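Local coordinates for ParB domain protein nuclease (Sulfolobus solfataricus, PDB 5K5D) that probably takes part in DNA partition as a pNOB8-like archaeal ParB protein with a ParB-like N-terminal domain, at residues Q47-I60 / E76-Q88. The protein carries 4 engineered substitutions. Residues are numbered along the deposited sequence; the frame is centred on the assembly and turned at random.
Sequences QIFPLIADRNYVLI and EVKILKYDFDSQQ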
loop_
_atom_site.group_PDB
_atom_site.type_symbol
_atom_site.label_atom_id
_atom_site.label_comp_id
_atom_site.label_asym_id
_atom_site.label_seq_id
_atom_site.Cartn_x
_atom_site.Cartn_y
_atom_site.Cartn_z
ATOM N N GLN B 47 22.492 13.682 9.204
ATOM C CA GLN B 47 21.587 12.578 9.498
ATOM C C GLN B 47 20.977 12.675 10.888
ATOM O O GLN B 47 21.646 12.410 11.884
ATOM C CB GLN B 47 22.318 11.246 9.360
ATOM C CG GLN B 47 21.863 10.422 8.180
ATOM C CD GLN B 47 22.275 8.970 8.301
ATOM O OE1 GLN B 47 23.465 8.650 8.372
ATOM N NE2 GLN B 47 21.288 8.080 8.331
ATOM N N ILE B 48 19.703 13.046 10.947
ATOM C CA ILE B 48 18.970 13.063 12.206
ATOM C C ILE B 48 18.542 11.642 12.565
ATOM O O ILE B 48 18.697 11.201 13.705
ATOM C CB ILE B 48 17.726 13.967 12.123
ATOM C CG1 ILE B 48 18.133 15.413 11.834
ATOM C CG2 ILE B 48 16.931 13.895 13.416
ATOM C CD1 ILE B 48 18.903 16.072 12.961
ATOM N N PHE B 49 18.013 10.928 11.575
ATOM C CA PHE B 49 17.555 9.558 11.755
ATOM C C PHE B 49 18.400 8.583 10.942
ATOM O O PHE B 49 18.794 8.888 9.817
ATOM C CB PHE B 49 16.091 9.435 11.337
ATOM C CG PHE B 49 15.141 10.174 12.234
ATOM C CD1 PHE B 49 15.225 10.043 13.611
ATOM C CD2 PHE B 49 14.170 11.004 11.702
ATOM C CE1 PHE B 49 14.352 10.723 14.439
ATOM C CE2 PHE B 49 13.296 11.686 12.525
ATOM C CZ PHE B 49 13.387 11.546 13.896
ATOM N N PRO B 50 18.682 7.403 11.512
ATOM C CA PRO B 50 19.459 6.386 10.797
ATOM C C PRO B 50 18.593 5.641 9.794
ATOM O O PRO B 50 17.365 5.649 9.909
ATOM C CB PRO B 50 19.898 5.442 11.912
ATOM C CG PRO B 50 18.807 5.540 12.922
ATOM C CD PRO B 50 18.324 6.968 12.875
ATOM N N LEU B 51 19.233 5.010 8.817
ATOM C CA LEU B 51 18.522 4.218 7.829
ATOM C C LEU B 51 18.307 2.802 8.352
ATOM O O LEU B 51 18.887 2.409 9.367
ATOM C CB LEU B 51 19.292 4.195 6.509
ATOM C CG LEU B 51 19.612 5.569 5.920
ATOM C CD1 LEU B 51 20.174 5.415 4.520
ATOM C CD2 LEU B 51 18.373 6.449 5.909
ATOM N N ILE B 52 17.470 2.040 7.658
ATOM C CA ILE B 52 17.087 0.711 8.116
ATOM C C ILE B 52 17.669 -0.370 7.214
ATOM O O ILE B 52 17.351 -0.443 6.029
ATOM C CB ILE B 52 15.562 0.555 8.128
ATOM C CG1 ILE B 52 14.915 1.663 8.965
ATOM C CG2 ILE B 52 15.180 -0.826 8.612
ATOM C CD1 ILE B 52 15.424 1.744 10.378
ATOM N N ALA B 53 18.517 -1.217 7.781
ATOM C CA ALA B 53 19.151 -2.275 7.008
ATOM C C ALA B 53 19.059 -3.605 7.737
ATOM O O ALA B 53 18.859 -3.648 8.953
ATOM C CB ALA B 53 20.599 -1.929 6.724
ATOM N N ASP B 54 19.204 -4.694 6.990
ATOM C CA ASP B 54 19.192 -6.009 7.608
ATOM C C ASP B 54 20.605 -6.459 7.978
ATOM O O ASP B 54 21.561 -5.682 7.919
ATOM C CB ASP B 54 18.501 -7.041 6.707
ATOM C CG ASP B 54 19.375 -7.496 5.549
ATOM O OD1 ASP B 54 20.559 -7.089 5.470
ATOM O OD2 ASP B 54 18.874 -8.283 4.719
ATOM N N ARG B 55 20.715 -7.724 8.356
ATOM C CA ARG B 55 21.968 -8.311 8.804
ATOM C C ARG B 55 23.086 -8.172 7.771
ATOM O O ARG B 55 24.225 -7.874 8.118
ATOM C CB ARG B 55 21.728 -9.785 9.120
ATOM C CG ARG B 55 22.801 -10.432 9.947
ATOM C CD ARG B 55 22.199 -11.564 10.759
ATOM N NE ARG B 55 21.599 -12.597 9.922
ATOM C CZ ARG B 55 20.559 -13.338 10.287
ATOM N NH1 ARG B 55 19.990 -13.146 11.468
ATOM N NH2 ARG B 55 20.081 -14.266 9.471
ATOM N N ASN B 56 22.756 -8.392 6.505
ATOM C CA ASN B 56 23.751 -8.334 5.439
ATOM C C ASN B 56 23.813 -6.965 4.773
ATOM O O ASN B 56 24.327 -6.826 3.664
ATOM C CB ASN B 56 23.457 -9.392 4.373
ATOM C CG ASN B 56 23.473 -10.802 4.931
ATOM O OD1 ASN B 56 24.317 -11.141 5.762
ATOM N ND2 ASN B 56 22.526 -11.622 4.493
ATOM N N TYR B 57 23.284 -5.958 5.457
ATOM C CA TYR B 57 23.403 -4.578 5.001
ATOM C C TYR B 57 22.605 -4.328 3.728
ATOM O O TYR B 57 22.951 -3.471 2.916
ATOM C CB TYR B 57 24.878 -4.196 4.840
ATOM C CG TYR B 57 25.645 -4.335 6.137
ATOM C CD1 TYR B 57 26.349 -5.497 6.431
ATOM C CD2 TYR B 57 25.634 -3.318 7.084
ATOM C CE1 TYR B 57 27.033 -5.634 7.623
ATOM C CE2 TYR B 57 26.314 -3.446 8.277
ATOM C CZ TYR B 57 27.010 -4.605 8.543
ATOM O OH TYR B 57 27.685 -4.733 9.734
ATOM N N VAL B 58 21.534 -5.095 3.563
ATOM C CA VAL B 58 20.550 -4.823 2.531
ATOM C C VAL B 58 19.640 -3.706 3.030
ATOM O O VAL B 58 19.011 -3.826 4.085
ATOM C CB VAL B 58 19.705 -6.075 2.200
ATOM C CG1 VAL B 58 18.566 -5.720 1.258
ATOM C CG2 VAL B 58 20.575 -7.164 1.603
ATOM N N LEU B 59 19.593 -2.614 2.274
ATOM C CA LEU B 59 18.768 -1.465 2.614
ATOM C C LEU B 59 17.293 -1.857 2.591
ATOM O O LEU B 59 16.797 -2.409 1.607
ATOM C CB LEU B 59 19.016 -0.338 1.611
ATOM C CG LEU B 59 19.128 1.098 2.125
ATOM C CD1 LEU B 59 18.365 2.046 1.211
ATOM C CD2 LEU B 59 18.634 1.217 3.554
ATOM N N ILE B 60 16.591 -1.571 3.679
ATOM C CA ILE B 60 15.174 -1.892 3.761
ATOM C C ILE B 60 14.357 -0.630 3.577
ATOM O O ILE B 60 13.422 -0.586 2.779
ATOM C CB ILE B 60 14.825 -2.538 5.116
ATOM C CG1 ILE B 60 15.460 -3.925 5.212
ATOM C CG2 ILE B 60 13.316 -2.629 5.299
ATOM C CD1 ILE B 60 15.193 -4.616 6.528
ATOM N N GLU B 76 29.808 8.108 4.939
ATOM C CA GLU B 76 29.343 7.052 5.828
ATOM C C GLU B 76 27.986 7.392 6.423
ATOM O O GLU B 76 27.667 8.557 6.660
ATOM C CB GLU B 76 30.371 6.759 6.928
ATOM C CG GLU B 76 30.602 7.882 7.923
ATOM C CD GLU B 76 31.667 7.531 8.952
ATOM O OE1 GLU B 76 32.608 6.782 8.609
ATOM O OE2 GLU B 76 31.557 7.998 10.106
ATOM N N VAL B 77 27.184 6.364 6.657
ATOM C CA VAL B 77 25.812 6.576 7.088
ATOM C C VAL B 77 25.459 5.750 8.323
ATOM O O VAL B 77 25.799 4.570 8.421
ATOM C CB VAL B 77 24.814 6.306 5.929
ATOM C CG1 VAL B 77 25.203 5.055 5.164
ATOM C CG2 VAL B 77 23.386 6.217 6.448
ATOM N N LYS B 78 24.792 6.399 9.271
ATOM C CA LYS B 78 24.297 5.738 10.467
ATOM C C LYS B 78 23.121 4.850 10.081
ATOM O O LYS B 78 22.228 5.278 9.351
ATOM C CB LYS B 78 23.851 6.784 11.492
ATOM C CG LYS B 78 24.934 7.790 11.870
ATOM C CD LYS B 78 24.378 9.205 12.077
ATOM C CE LYS B 78 23.490 9.315 13.307
ATOM N NZ LYS B 78 22.179 8.623 13.135
ATOM N N ILE B 79 23.124 3.610 10.559
ATOM C CA ILE B 79 22.035 2.691 10.259
ATOM C C ILE B 79 21.551 1.913 11.482
ATOM O O ILE B 79 22.209 1.879 12.528
ATOM C CB ILE B 79 22.422 1.677 9.155
ATOM C CG1 ILE B 79 23.504 0.715 9.653
ATOM C CG2 ILE B 79 22.870 2.398 7.896
ATOM C CD1 ILE B 79 23.832 -0.403 8.669
ATOM N N LEU B 80 20.379 1.307 11.340
ATOM C CA LEU B 80 19.916 0.311 12.289
ATOM C C LEU B 80 19.996 -1.051 11.605
ATOM O O LEU B 80 19.172 -1.373 10.743
ATOM C CB LEU B 80 18.486 0.603 12.743
ATOM C CG LEU B 80 18.252 1.945 13.441
ATOM C CD1 LEU B 80 16.828 2.039 13.975
ATOM C CD2 LEU B 80 19.253 2.148 14.563
ATOM N N LYS B 81 21.008 -1.832 11.971
ATOM C CA LYS B 81 21.164 -3.176 11.434
ATOM C C LYS B 81 20.337 -4.160 12.253
ATOM O O LYS B 81 20.644 -4.439 13.414
ATOM C CB LYS B 81 22.633 -3.601 11.428
ATOM C CG LYS B 81 22.891 -4.879 10.650
ATOM C CD LYS B 81 24.360 -5.270 10.661
ATOM C CE LYS B 81 24.788 -5.772 12.029
ATOM N NZ LYS B 81 26.222 -6.173 12.034
ATOM N N TYR B 82 19.277 -4.669 11.637
ATOM C CA TYR B 82 18.408 -5.640 12.275
ATOM C C TYR B 82 18.968 -7.041 12.099
ATOM O O TYR B 82 19.617 -7.339 11.096
ATOM C CB TYR B 82 17.002 -5.556 11.689
ATOM C CG TYR B 82 16.221 -4.387 12.211
ATOM C CD1 TYR B 82 16.513 -3.091 11.800
ATOM C CD2 TYR B 82 15.189 -4.572 13.118
ATOM C CE1 TYR B 82 15.795 -2.011 12.286
ATOM C CE2 TYR B 82 14.468 -3.497 13.608
ATOM C CZ TYR B 82 14.777 -2.223 13.190
ATOM O OH TYR B 82 14.062 -1.161 13.680
ATOM N N ASP B 83 18.705 -7.901 13.076
ATOM C CA ASP B 83 19.290 -9.230 13.088
ATOM C C ASP B 83 18.425 -10.255 12.368
ATOM O O ASP B 83 17.989 -11.240 12.954
ATOM C CB ASP B 83 19.552 -9.682 14.520
ATOM C CG ASP B 83 20.259 -11.014 14.582
ATOM O OD1 ASP B 83 21.116 -11.261 13.709
ATOM O OD2 ASP B 83 19.950 -11.815 15.490
ATOM N N PHE B 84 18.180 -10.018 11.090
ATOM C CA PHE B 84 17.445 -10.978 10.284
ATOM C C PHE B 84 17.840 -10.831 8.824
ATOM O O PHE B 84 18.321 -9.779 8.406
ATOM C CB PHE B 84 15.936 -10.800 10.455
ATOM C CG PHE B 84 15.370 -9.633 9.697
ATOM C CD1 PHE B 84 15.328 -8.371 10.270
ATOM C CD2 PHE B 84 14.871 -9.800 8.418
ATOM C CE1 PHE B 84 14.803 -7.299 9.580
ATOM C CE2 PHE B 84 14.344 -8.730 7.722
ATOM C CZ PHE B 84 14.312 -7.478 8.305
ATOM N N ASP B 85 17.656 -11.900 8.063
ATOM C CA ASP B 85 17.985 -11.904 6.648
ATOM C C ASP B 85 16.726 -11.576 5.858
ATOM O O ASP B 85 15.798 -12.381 5.793
ATOM C CB ASP B 85 18.533 -13.274 6.245
ATOM C CG ASP B 85 19.150 -13.275 4.867
ATOM O OD1 ASP B 85 18.660 -12.533 3.990
ATOM O OD2 ASP B 85 20.132 -14.020 4.662
ATOM N N SER B 86 16.697 -10.383 5.272
ATOM C CA SER B 86 15.526 -9.916 4.536
ATOM C C SER B 86 15.222 -10.804 3.337
ATOM O O SER B 86 14.090 -10.841 2.858
ATOM C CB SER B 86 15.727 -8.478 4.063
ATOM O OG SER B 86 16.717 -8.415 3.051
ATOM N N GLN B 87 16.239 -11.513 2.853
ATOM C CA GLN B 87 16.072 -12.390 1.696
ATOM C C GLN B 87 15.410 -13.708 2.080
ATOM O O GLN B 87 14.993 -14.475 1.214
ATOM C CB GLN B 87 17.412 -12.648 1.002
ATOM C CG GLN B 87 18.036 -11.409 0.377
ATOM C CD GLN B 87 17.175 -10.805 -0.722
ATOM O OE1 GLN B 87 16.793 -9.633 -0.653
ATOM N NE2 GLN B 87 16.870 -11.601 -1.745
ATOM N N GLN B 88 15.315 -13.964 3.380
ATOM C CA GLN B 88 14.659 -15.167 3.872
ATOM C C GLN B 88 13.417 -14.829 4.689
ATOM O O GLN B 88 12.386 -15.490 4.568
ATOM C CB GLN B 88 15.628 -16.017 4.693
ATOM C CG GLN B 88 16.778 -16.593 3.880
ATOM C CD GLN B 88 17.581 -17.617 4.654
ATOM O OE1 GLN B 88 17.185 -18.778 4.765
ATOM N NE2 GLN B 88 18.716 -17.193 5.197
HETATM O O HOH W 1 22.032 -14.484 6.586
#
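Leu-51, Ala-53, Lys-78, Leu-80 and Tyr-82 join strands 51-53 and 76-82 in a parallel ladder, a worked example of polar side chains flanking a short ladder at both ends. Leu-51 N bonds to Lys-78 O, Leu-80 N to Leu-51 O, Ala-53 N to Leu-80 O and Tyr-82 N to Ala-53 O (2.9 Å).

Before the ladder, the Gln-47 amide imitates another strand residue: its OE1 accepts from Lys-78 N (2.8 Å) on an in-plane lone pair, while NE2 gives to Lys-78 O (3.1 Å), which Leu-51 N also uses. Both bonds keep the amide from rotating.

Beyond it, Arg-55 N bonds to Phe-84 O (172°), and Asp-54 OD2 is gripped by Ser-86 OG (2.7 Å) and Ser-86 N (3.1 Å) from opposite faces of the carboxylate plane. Its OD1 takes Val-58 N, bracing the type I turn 54-57. With CG anti to the backbone N (chi1 -164°) and a bend at chi3, Arg-55 lays its guanidinium over Phe-84 CA and sends NH1 to Asp-83 OD1 (3.1 Å), a salt bridge entering above the carboxylate plane. Lys-81 NZ donates to Tyr-57 OH (3.1 Å); Glu-12 binds both groups.

On one face, Ile-79 CD1 meets the Tyr-57 ring edge beside Ala-53 CB; on the other, Leu-80 meets Pro-50 and Ile-52, and Ile-60 CD1 abuts Phe-84 CZ (3.5 Å).

In the mixed sheet of this ParB-like N-terminal domain, strand 76-82 runs between 51-53 and 9-15. Helix 63-71, which with strand 59-61 links the two parallel strands, covers Leu-51 and Val-77, whereas helix 90-99 packs against Ile-52 and Ile-60.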